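PDB 3AK2: superoxide dismutase [Mn/Fe] from Aeropyrum pernix, which catalyses the dismutation of superoxide to dioxygen and hydrogen peroxide and, being cambialistic, can work with either manganese or iron. Local coordinates for the interface of chains A and B. Sequence-based numbering; all coordinates share one arbitrary frame. Chains: chain A/B, Superoxide dismutase [Mn/Fe].

Contact 1: the interface of chains A and B. Residues chain A 153-156, 158; chain B 69-70, 73-74, 151.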
loop_
_atom_site.group_PDB
_atom_site.type_symbol
_atom_site.label_atom_id
_atom_site.label_comp_id
_atom_site.label_asym_id
_atom_site.label_seq_id
_atom_site.Cartn_x
_atom_site.Cartn_y
_atom_site.Cartn_z
ATOM N N LEU A 153 3.023 5.796 3.243
ATOM C CA LEU A 153 4.400 6.266 3.500
ATOM C C LEU A 153 4.480 7.400 4.510
ATOM O O LEU A 153 5.571 7.712 4.989
ATOM C CB LEU A 153 5.165 6.659 2.224
ATOM C CG LEU A 153 5.217 5.657 1.070
ATOM C CD1 LEU A 153 6.020 6.228 -0.093
ATOM C CD2 LEU A 153 5.776 4.313 1.505
ATOM N N MET A 154 3.357 8.030 4.840
ATOM C CA MET A 154 3.375 8.997 5.931
ATOM C C MET A 154 3.622 8.263 7.245
ATOM O O MET A 154 3.198 7.118 7.419
ATOM C CB MET A 154 2.092 9.830 5.985
ATOM C CG MET A 154 2.168 10.998 6.973
ATOM S SD MET A 154 3.635 12.030 6.718
ATOM C CE MET A 154 3.593 13.066 8.182
ATOM N N THR A 155 4.338 8.919 8.151
ATOM C CA THR A 155 4.688 8.324 9.434
ATOM C C THR A 155 4.120 9.180 10.547
ATOM O O THR A 155 3.775 10.346 10.337
ATOM C CB THR A 155 6.220 8.235 9.631
ATOM O OG1 THR A 155 6.736 9.529 9.953
ATOM C CG2 THR A 155 6.916 7.720 8.382
ATOM N N ALA A 156 4.043 8.597 11.738
ATOM C CA ALA A 156 3.785 9.350 12.949
ATOM C C ALA A 156 4.940 10.317 13.197
ATOM O O ALA A 156 6.040 10.149 12.657
ATOM C CB ALA A 156 3.633 8.405 14.122
ATOM N N LEU A 158 6.531 13.081 12.365
ATOM C CA LEU A 158 6.906 14.085 11.372
ATOM C C LEU A 158 5.786 15.083 11.122
ATOM O O LEU A 158 4.650 14.699 10.849
ATOM C CB LEU A 158 7.301 13.416 10.058
ATOM C CG LEU A 158 8.458 12.417 10.103
ATOM C CD1 LEU A 158 8.716 11.874 8.709
ATOM C CD2 LEU A 158 9.722 13.032 10.679
ATOM N N PHE B 69 13.563 5.187 4.511
ATOM C CA PHE B 69 13.489 6.096 5.648
ATOM C C PHE B 69 12.101 6.065 6.295
ATOM O O PHE B 69 11.982 5.983 7.511
ATOM C CB PHE B 69 13.853 7.535 5.255
ATOM C CG PHE B 69 13.553 8.528 6.337
ATOM C CD1 PHE B 69 12.396 9.301 6.293
ATOM C CD2 PHE B 69 14.394 8.642 7.434
ATOM C CE1 PHE B 69 12.100 10.197 7.314
ATOM C CE2 PHE B 69 14.102 9.531 8.460
ATOM C CZ PHE B 69 12.956 10.307 8.397
ATOM N N SER B 70 11.061 6.151 5.472
ATOM C CA SER B 70 9.686 6.147 5.953
ATOM C C SER B 70 9.402 4.925 6.819
ATOM O O SER B 70 8.965 5.057 7.961
ATOM C CB SER B 70 8.720 6.205 4.769
ATOM O OG SER B 70 7.402 5.873 5.175
ATOM N N TYR B 73 12.013 4.868 10.038
ATOM C CA TYR B 73 11.678 5.945 10.954
ATOM C C TYR B 73 10.358 5.645 11.664
ATOM O O TYR B 73 10.260 5.779 12.887
ATOM C CB TYR B 73 11.599 7.303 10.253
ATOM C CG TYR B 73 11.171 8.391 11.204
ATOM C CD1 TYR B 73 9.819 8.678 11.404
ATOM C CD2 TYR B 73 12.114 9.106 11.941
ATOM C CE1 TYR B 73 9.415 9.657 12.295
ATOM C CE2 TYR B 73 11.718 10.092 12.835
ATOM C CZ TYR B 73 10.365 10.360 13.010
ATOM O OH TYR B 73 9.948 11.335 13.890
ATOM N N ALA B 74 9.345 5.258 10.892
ATOM C CA ALA B 74 8.042 4.931 11.461
ATOM C C ALA B 74 8.160 3.783 12.459
ATOM O O ALA B 74 7.615 3.861 13.561
ATOM C CB ALA B 74 7.052 4.599 10.371
ATOM N N ASN B 151 3.880 2.360 8.336
ATOM C CA ASN B 151 3.846 3.576 7.535
ATOM C C ASN B 151 2.827 3.505 6.414
ATOM O O ASN B 151 3.024 4.100 5.357
ATOM C CB ASN B 151 5.247 3.855 6.961
ATOM C CG ASN B 151 5.720 2.763 6.015
ATOM O OD1 ASN B 151 5.324 1.601 6.126
ATOM N ND2 ASN B 151 6.585 3.133 5.083
#

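Contact 2: the interface of chains A and B. Residues chain A 50, 53-54, 62, 66; chain B 117, 120-121.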
loop_
_atom_site.group_PDB
_atom_site.type_symbol
_atom_site.label_atom_id
_atom_site.label_comp_id
_atom_site.label_asym_id
_atom_site.label_seq_id
_atom_site.Cartn_x
_atom_site.Cartn_y
_atom_site.Cartn_z
ATOM N N ILE A 50 -18.858 5.599 12.523
ATOM C CA ILE A 50 -18.334 5.238 13.833
ATOM C C ILE A 50 -19.332 5.634 14.924
ATOM O O ILE A 50 -19.623 4.839 15.821
ATOM C CB ILE A 50 -16.926 5.836 14.070
ATOM C CG1 ILE A 50 -15.931 5.210 13.087
ATOM C CG2 ILE A 50 -16.469 5.603 15.514
ATOM C CD1 ILE A 50 -14.577 5.885 13.010
ATOM N N HIS A 53 -22.350 3.299 14.886
ATOM C CA HIS A 53 -21.888 2.039 15.463
ATOM C C HIS A 53 -21.872 2.100 16.990
ATOM O O HIS A 53 -22.396 1.205 17.659
ATOM C CB HIS A 53 -20.495 1.678 14.938
ATOM C CG HIS A 53 -19.760 0.695 15.799
ATOM N ND1 HIS A 53 -19.966 -0.666 15.719
ATOM C CD2 HIS A 53 -18.825 0.878 16.762
ATOM C CE1 HIS A 53 -19.188 -1.279 16.595
ATOM N NE2 HIS A 53 -18.487 -0.365 17.241
ATOM N N LEU A 54 -21.275 3.160 17.531
ATOM C CA LEU A 54 -21.146 3.328 18.975
ATOM C C LEU A 54 -22.502 3.502 19.656
ATOM O O LEU A 54 -22.662 3.145 20.822
ATOM C CB LEU A 54 -20.220 4.506 19.305
ATOM C CG LEU A 54 -18.722 4.342 19.016
ATOM C CD1 LEU A 54 -18.024 5.695 19.013
ATOM C CD2 LEU A 54 -18.050 3.387 20.000
ATOM N N VAL A 62 -15.054 -2.313 10.844
ATOM C CA VAL A 62 -14.161 -1.371 11.519
ATOM C C VAL A 62 -12.933 -1.044 10.658
ATOM O O VAL A 62 -12.576 0.121 10.490
ATOM C CB VAL A 62 -13.779 -1.895 12.932
ATOM C CG1 VAL A 62 -12.666 -1.070 13.554
ATOM C CG2 VAL A 62 -15.006 -1.898 13.843
ATOM N N MET A 66 -12.204 2.704 9.050
ATOM C CA MET A 66 -10.967 3.382 9.417
ATOM C C MET A 66 -10.056 3.656 8.224
ATOM O O MET A 66 -9.387 4.688 8.186
ATOM C CB MET A 66 -10.251 2.652 10.546
ATOM C CG MET A 66 -11.023 2.756 11.839
ATOM S SD MET A 66 -10.340 1.789 13.178
ATOM C CE MET A 66 -11.512 2.200 14.476
ATOM N N LEU B 117 -14.024 -1.095 20.629
ATOM C CA LEU B 117 -13.658 -0.544 19.330
ATOM C C LEU B 117 -12.153 -0.617 19.078
ATOM O O LEU B 117 -11.726 -1.024 17.999
ATOM C CB LEU B 117 -14.170 0.889 19.181
ATOM C CG LEU B 117 -13.952 1.572 17.823
ATOM C CD1 LEU B 117 -14.523 0.753 16.658
ATOM C CD2 LEU B 117 -14.544 2.970 17.842
ATOM N N ALA B 120 -11.180 -4.224 18.516
ATOM C CA ALA B 120 -11.577 -4.637 17.165
ATOM C C ALA B 120 -10.609 -4.098 16.112
ATOM O O ALA B 120 -10.202 -4.829 15.205
ATOM C CB ALA B 120 -13.006 -4.205 16.860
ATOM N N ALA B 121 -10.233 -2.827 16.242
ATOM C CA ALA B 121 -9.258 -2.225 15.337
ATOM C C ALA B 121 -7.929 -2.979 15.357
ATOM O O ALA B 121 -7.362 -3.276 14.305
ATOM C CB ALA B 121 -9.051 -0.766 15.676
#

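Contact 3: the interface of chains A and B. Residues chain A 70, 73-74, 77, 151; chain B 153-156.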
loop_
_atom_site.group_PDB
_atom_site.type_symbol
_atom_site.label_atom_id
_atom_site.label_comp_id
_atom_site.label_asym_id
_atom_site.label_seq_id
_atom_site.Cartn_x
_atom_site.Cartn_y
_atom_site.Cartn_z
ATOM N N SER A 70 -8.898 7.294 7.344
ATOM C CA SER A 70 -7.491 7.565 7.105
ATOM C C SER A 70 -7.283 8.344 5.813
ATOM O O SER A 70 -6.645 9.396 5.807
ATOM C CB SER A 70 -6.712 6.254 7.051
ATOM O OG SER A 70 -5.407 6.466 6.539
ATOM N N TYR A 73 -9.372 11.936 5.928
ATOM C CA TYR A 73 -8.757 12.836 6.893
ATOM C C TYR A 73 -7.397 13.310 6.376
ATOM O O TYR A 73 -7.095 14.508 6.394
ATOM C CB TYR A 73 -8.593 12.182 8.267
ATOM C CG TYR A 73 -7.867 13.091 9.237
ATOM C CD1 TYR A 73 -8.567 13.980 10.051
ATOM C CD2 TYR A 73 -6.474 13.085 9.308
ATOM C CE1 TYR A 73 -7.890 14.831 10.931
ATOM C CE2 TYR A 73 -5.796 13.934 10.169
ATOM C CZ TYR A 73 -6.503 14.802 10.976
ATOM O OH TYR A 73 -5.797 15.625 11.841
ATOM N N ALA A 74 -6.583 12.372 5.907
ATOM C CA ALA A 74 -5.289 12.725 5.354
ATOM C C ALA A 74 -5.434 13.706 4.187
ATOM O O ALA A 74 -4.701 14.687 4.105
ATOM C CB ALA A 74 -4.541 11.489 4.931
ATOM N N ILE A 77 -6.276 17.217 5.759
ATOM C CA ILE A 77 -5.177 17.948 6.384
ATOM C C ILE A 77 -4.073 18.332 5.392
ATOM O O ILE A 77 -3.530 19.431 5.470
ATOM C CB ILE A 77 -4.629 17.232 7.633
ATOM C CG1 ILE A 77 -3.820 18.226 8.475
ATOM C CG2 ILE A 77 -3.851 15.957 7.265
ATOM C CD1 ILE A 77 -3.428 17.706 9.828
ATOM N N ASN A 151 -2.036 8.910 2.413
ATOM C CA ASN A 151 -1.956 8.157 3.663
ATOM C C ASN A 151 -1.144 6.886 3.500
ATOM O O ASN A 151 -1.418 5.887 4.153
ATOM C CB ASN A 151 -3.370 7.810 4.149
ATOM C CG ASN A 151 -4.118 6.909 3.176
ATOM O OD1 ASN A 151 -3.872 6.928 1.963
ATOM N ND2 ASN A 151 -5.044 6.125 3.702
ATOM N N LEU B 153 -1.437 3.853 5.955
ATOM C CA LEU B 153 -2.671 4.329 6.616
ATOM C C LEU B 153 -2.440 5.381 7.686
ATOM O O LEU B 153 -3.376 6.031 8.114
ATOM C CB LEU B 153 -3.552 3.196 7.173
ATOM C CG LEU B 153 -3.919 2.035 6.247
ATOM C CD1 LEU B 153 -4.786 1.019 6.973
ATOM C CD2 LEU B 153 -4.590 2.513 4.959
ATOM N N MET B 154 -1.199 5.561 8.125
ATOM C CA MET B 154 -0.933 6.672 9.022
ATOM C C MET B 154 -1.104 7.986 8.255
ATOM O O MET B 154 -0.834 8.060 7.047
ATOM C CB MET B 154 0.453 6.566 9.661
ATOM C CG MET B 154 0.684 7.610 10.752
ATOM S SD MET B 154 -0.622 7.579 12.014
ATOM C CE MET B 154 -0.192 9.035 12.967
ATOM N N THR B 155 -1.589 9.007 8.952
ATOM C CA THR B 155 -1.817 10.308 8.343
ATOM C C THR B 155 -0.959 11.359 9.038
ATOM O O THR B 155 -0.470 11.142 10.152
ATOM C CB THR B 155 -3.292 10.735 8.475
ATOM O OG1 THR B 155 -3.548 11.137 9.822
ATOM C CG2 THR B 155 -4.240 9.596 8.125
ATOM N N ALA B 156 -0.800 12.505 8.389
ATOM C CA ALA B 156 -0.268 13.685 9.049
ATOM C C ALA B 156 -1.237 14.152 10.136
ATOM O O ALA B 156 -2.415 13.775 10.148
ATOM C CB ALA B 156 -0.048 14.788 8.031
#

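Contact 4: the interface of chains A and B. Residues chain A 7, 73, 76-77; chain B 136, 138-139.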
loop_
_atom_site.group_PDB
_atom_site.type_symbol
_atom_site.label_atom_id
_atom_site.label_comp_id
_atom_site.label_asym_id
_atom_site.label_seq_id
_atom_site.Cartn_x
_atom_site.Cartn_y
_atom_site.Cartn_z
ATOM N N TYR A 7 -15.320 18.159 10.323
ATOM C CA TYR A 7 -14.331 18.852 9.508
ATOM C C TYR A 7 -15.056 19.797 8.566
ATOM O O TYR A 7 -16.206 19.560 8.193
ATOM C CB TYR A 7 -13.465 17.843 8.742
ATOM C CG TYR A 7 -12.784 16.893 9.690
ATOM C CD1 TYR A 7 -13.205 15.571 9.806
ATOM C CD2 TYR A 7 -11.755 17.333 10.521
ATOM C CE1 TYR A 7 -12.598 14.706 10.705
ATOM C CE2 TYR A 7 -11.153 16.478 11.427
ATOM C CZ TYR A 7 -11.578 15.169 11.516
ATOM O OH TYR A 7 -10.987 14.310 12.410
ATOM N N TYR A 73 -9.372 11.936 5.928
ATOM C CA TYR A 73 -8.757 12.836 6.893
ATOM C C TYR A 73 -7.397 13.310 6.376
ATOM O O TYR A 73 -7.095 14.508 6.394
ATOM C CB TYR A 73 -8.593 12.182 8.267
ATOM C CG TYR A 73 -7.867 13.091 9.237
ATOM C CD1 TYR A 73 -8.567 13.980 10.051
ATOM C CD2 TYR A 73 -6.474 13.085 9.308
ATOM C CE1 TYR A 73 -7.890 14.831 10.931
ATOM C CE2 TYR A 73 -5.796 13.934 10.169
ATOM C CZ TYR A 73 -6.503 14.802 10.976
ATOM O OH TYR A 73 -5.797 15.625 11.841
ATOM N N HIS A 76 -7.799 15.796 3.674
ATOM C CA HIS A 76 -8.205 17.059 4.253
ATOM C C HIS A 76 -7.021 17.832 4.847
ATOM O O HIS A 76 -6.774 18.979 4.469
ATOM C CB HIS A 76 -9.307 16.822 5.288
ATOM C CG HIS A 76 -9.722 18.054 6.024
ATOM N ND1 HIS A 76 -9.883 19.275 5.406
ATOM C CD2 HIS A 76 -10.021 18.247 7.329
ATOM C CE1 HIS A 76 -10.261 20.169 6.301
ATOM N NE2 HIS A 76 -10.357 19.570 7.474
ATOM N N ILE A 77 -6.276 17.217 5.759
ATOM C CA ILE A 77 -5.177 17.948 6.384
ATOM C C ILE A 77 -4.073 18.332 5.392
ATOM O O ILE A 77 -3.530 19.431 5.470
ATOM C CB ILE A 77 -4.629 17.232 7.633
ATOM C CG1 ILE A 77 -3.820 18.226 8.475
ATOM C CG2 ILE A 77 -3.851 15.957 7.265
ATOM C CD1 ILE A 77 -3.428 17.706 9.828
ATOM N N ASP B 136 -6.404 14.306 17.541
ATOM C CA ASP B 136 -6.558 15.037 16.291
ATOM C C ASP B 136 -6.377 16.526 16.555
ATOM O O ASP B 136 -7.196 17.125 17.245
ATOM C CB ASP B 136 -7.941 14.753 15.699
ATOM C CG ASP B 136 -8.270 15.620 14.493
ATOM O OD1 ASP B 136 -9.454 15.634 14.104
ATOM O OD2 ASP B 136 -7.372 16.279 13.936
ATOM N N LEU B 138 -6.896 19.000 14.662
ATOM C CA LEU B 138 -7.893 19.828 13.989
ATOM C C LEU B 138 -9.185 19.993 14.792
ATOM O O LEU B 138 -9.889 20.991 14.633
ATOM C CB LEU B 138 -8.200 19.284 12.587
ATOM C CG LEU B 138 -7.036 19.166 11.592
ATOM C CD1 LEU B 138 -7.556 18.723 10.233
ATOM C CD2 LEU B 138 -6.245 20.468 11.454
ATOM N N THR B 139 -9.489 19.020 15.650
ATOM C CA THR B 139 -10.737 19.020 16.422
ATOM C C THR B 139 -10.495 18.899 17.921
ATOM O O THR B 139 -11.426 19.049 18.714
ATOM C CB THR B 139 -11.662 17.848 16.019
ATOM O OG1 THR B 139 -10.969 16.608 16.210
ATOM C CG2 THR B 139 -12.121 17.978 14.570
#

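Contact 1: the interface of chains A and B
The isobutyl group of A:Leu158 sits to one side of the B:Tyr73 ring plane, above its rim at the CZ/OH end, the two side chains running past each other in opposite directions. Its CD2 methyl is 3.6 Å from CZ of B:Tyr73, while CD1 points the other way, toward the rim of B:Phe69. A:Thr155 meets the same tyrosine at about a right angle, its OG1 beside the CD1–CE1 side of the ring, and its methyl CG2 packs against B:Ala74 CB at 3.7 Å. At the ring edge, in the plane, stands the carbonyl oxygen of A:Ala156, 3.4 Å from B:Tyr73 CE1. With an alanine in place of B:Tyr73, A:Leu158 would probably lose the surface it rests on and a gap would open beside A:Thr155. A polar relay borders this packing. With OG anti to the backbone N (chi1 166°), the B:Ser70 hydroxyl is set toward the A:Leu153 carbonyl and donates to its O at 2.6 Å. It accepts from B:Asn151 ND2 at 2.9 Å, a nearly straight bond in the amide plane, which probably helps to orient the hydroxyl. The backbone of B:Asn151 also bonds across, its O accepting the amide N of A:Leu153 at 2.7 Å. This part of the two-fold interface probably helps to join the subunits, the loop before strand 159-160 of chain A lying across helix 62-82 of chain B.

Contact 2: the interface of chains A and B
The imidazole of A:His53 is the flat group here, and its contact with the partner is glancing: methyl CD1 of B:Leu117 stands off the ring plane and outward of the NE2 corner, 4.2 Å from that nitrogen, rather than over the ring centre. Everything else is aliphatic or thioether, arranged round B:Leu117, which hides 73 Å² of its surface. With CG anti to the backbone N (chi1 -176°), this leucine reaches away from helix 111-123, and its two methyls part company. CD2 goes toward helix 25-54 and meets A:Ile50 CG2 at 4.0 Å; the leucine side chain crosses those of A:Ile50 and A:Leu54 at about a right angle. CD1 goes toward helix 62-82, where it lies 3.9 Å from A:Val62 CG2 and also touches the terminal methyl of A:Met66. The other methyl of the valine, CG1, rests on the backbone of B:Ala121, 4.0 Å from its CA. A:Met66 is extended beyond CG, which carries its sulfur to the next turn of the partner helix, SD being 3.8 Å from B:Ala121 CB. The small side chains of B:Ala120 and B:Ala121 probably allow helix 111-123 of chain B to lie close to helix 62-82 of chain A. A knob fitted into a groove, one leucine of chain B is seated between the two long helices of the partner's alpha-hairpin domain, and the buried apolar surface probably helps to hold the subunits together.

Contact 3: the interface of chains A and B
B:Leu153 and A:Asn151 meet through their backbones and lie side by side, in the two-fold counterpart of the patch formed with the chains exchanged. The dense part is polar at its core. B:Leu153 is held at both ends of its backbone: its N donates to A:Asn151 O at 2.7 Å, almost in line with the carbonyl, and its O receives A:Ser70 OG at 2.6 Å from a donor tilted 25° out of the carbonyl plane. Behind the serine, A:Asn151 ND2 is the second-shell group, reaching the hydroxyl at 2.9 Å. Packing stays close at B:Thr155, whose methyl is pressed over the helix backbone, CG2 being 3.3 Å from A:Ser70 O and 3.7 Å from A:Ala74 CB. A chi1 of 75° places its hydroxyl between backbone N and carbonyl carbon, which sends the methyl to the helix and the oxygen to the rim of A:Tyr73. The fit slackens one helical turn further on, where A:Ile77 presents CG2 to the methyl CB of B:Ala156 at 4.1 Å, a wider spacing than the threonine methyl keeps from A:Ala74. B:Met154 takes little part, hiding 2 Å² and meeting the partner through its carbonyl oxygen rather than its thioether. B:Ala156 O accepts the hydroxyl of B:Thr155 while lying in the plane of the A:Tyr73 ring, 3.4 Å from CE2.

Contact 4: the interface of chains A and B
Carboxylate oxygen OD1 of B:Asp136 is gripped from opposite faces of its plane, by the phenol OH of A:Tyr7 at 2.6 Å and by OG1 of B:Thr139 at 2.8 Å. The other oxygen, OD2, is served in the same two-sided fashion, by A:Tyr73 OH at 2.7 Å and by the backbone N of B:Leu138 at 2.9 Å. With CG anti to the backbone N (chi1 172°), the carboxylate is carried out toward the two phenols, whose side chains oppose it and whose OH groups reach it from above its plane. Their rings are turned differently, that of A:Tyr7 41° from the carboxylate plane and that of A:Tyr73 nearly perpendicular at 85°. CE2 of A:Tyr7 lies in plane at the edge of A:Tyr73. Donors on both sides probably restrain the carboxylate from turning and are likely to stabilise its negative charge. Were the acid replaced by an alanine, both tyrosine hydroxyls would probably lose this acceptor, and the turn its bonds from B:Thr139 and B:Leu138. B:Thr139 CG2 comes to 3.6 Å from A:Tyr7 CE2. B:Leu138, hiding 66 Å², runs past A:His76 in the opposite direction, its CD1 3.8 Å from the imidazole CD2, while its CG lies beside the A:Tyr73 hydroxyl. Probably helping to join the subunits, the turn between strands 129-136 and 141-148 of chain B docks against helix 62-82 and the N-terminal segment of chain A.

Contact 1 and contact 3 share a core that is two-fold related, though their outer residues differ; their C-alpha centres lie about 11 Å apart. Contact 4 lies about 9 Å from contact 3 and shares A:Tyr73 and A:Ile77 with it, whereas contact 2 stands apart, about 17 Å from contact 3 and 24 Å from contact 1. Helix 62-82 enters all four, from chain B in contact 1 and from chain A in the others, the chain A copy giving its first turns to contact 2 and later ones to contacts 3 and 4. Repeated by symmetry, these patches make one extended interface within the deposited four-copy assembly, probably contributing to its stability.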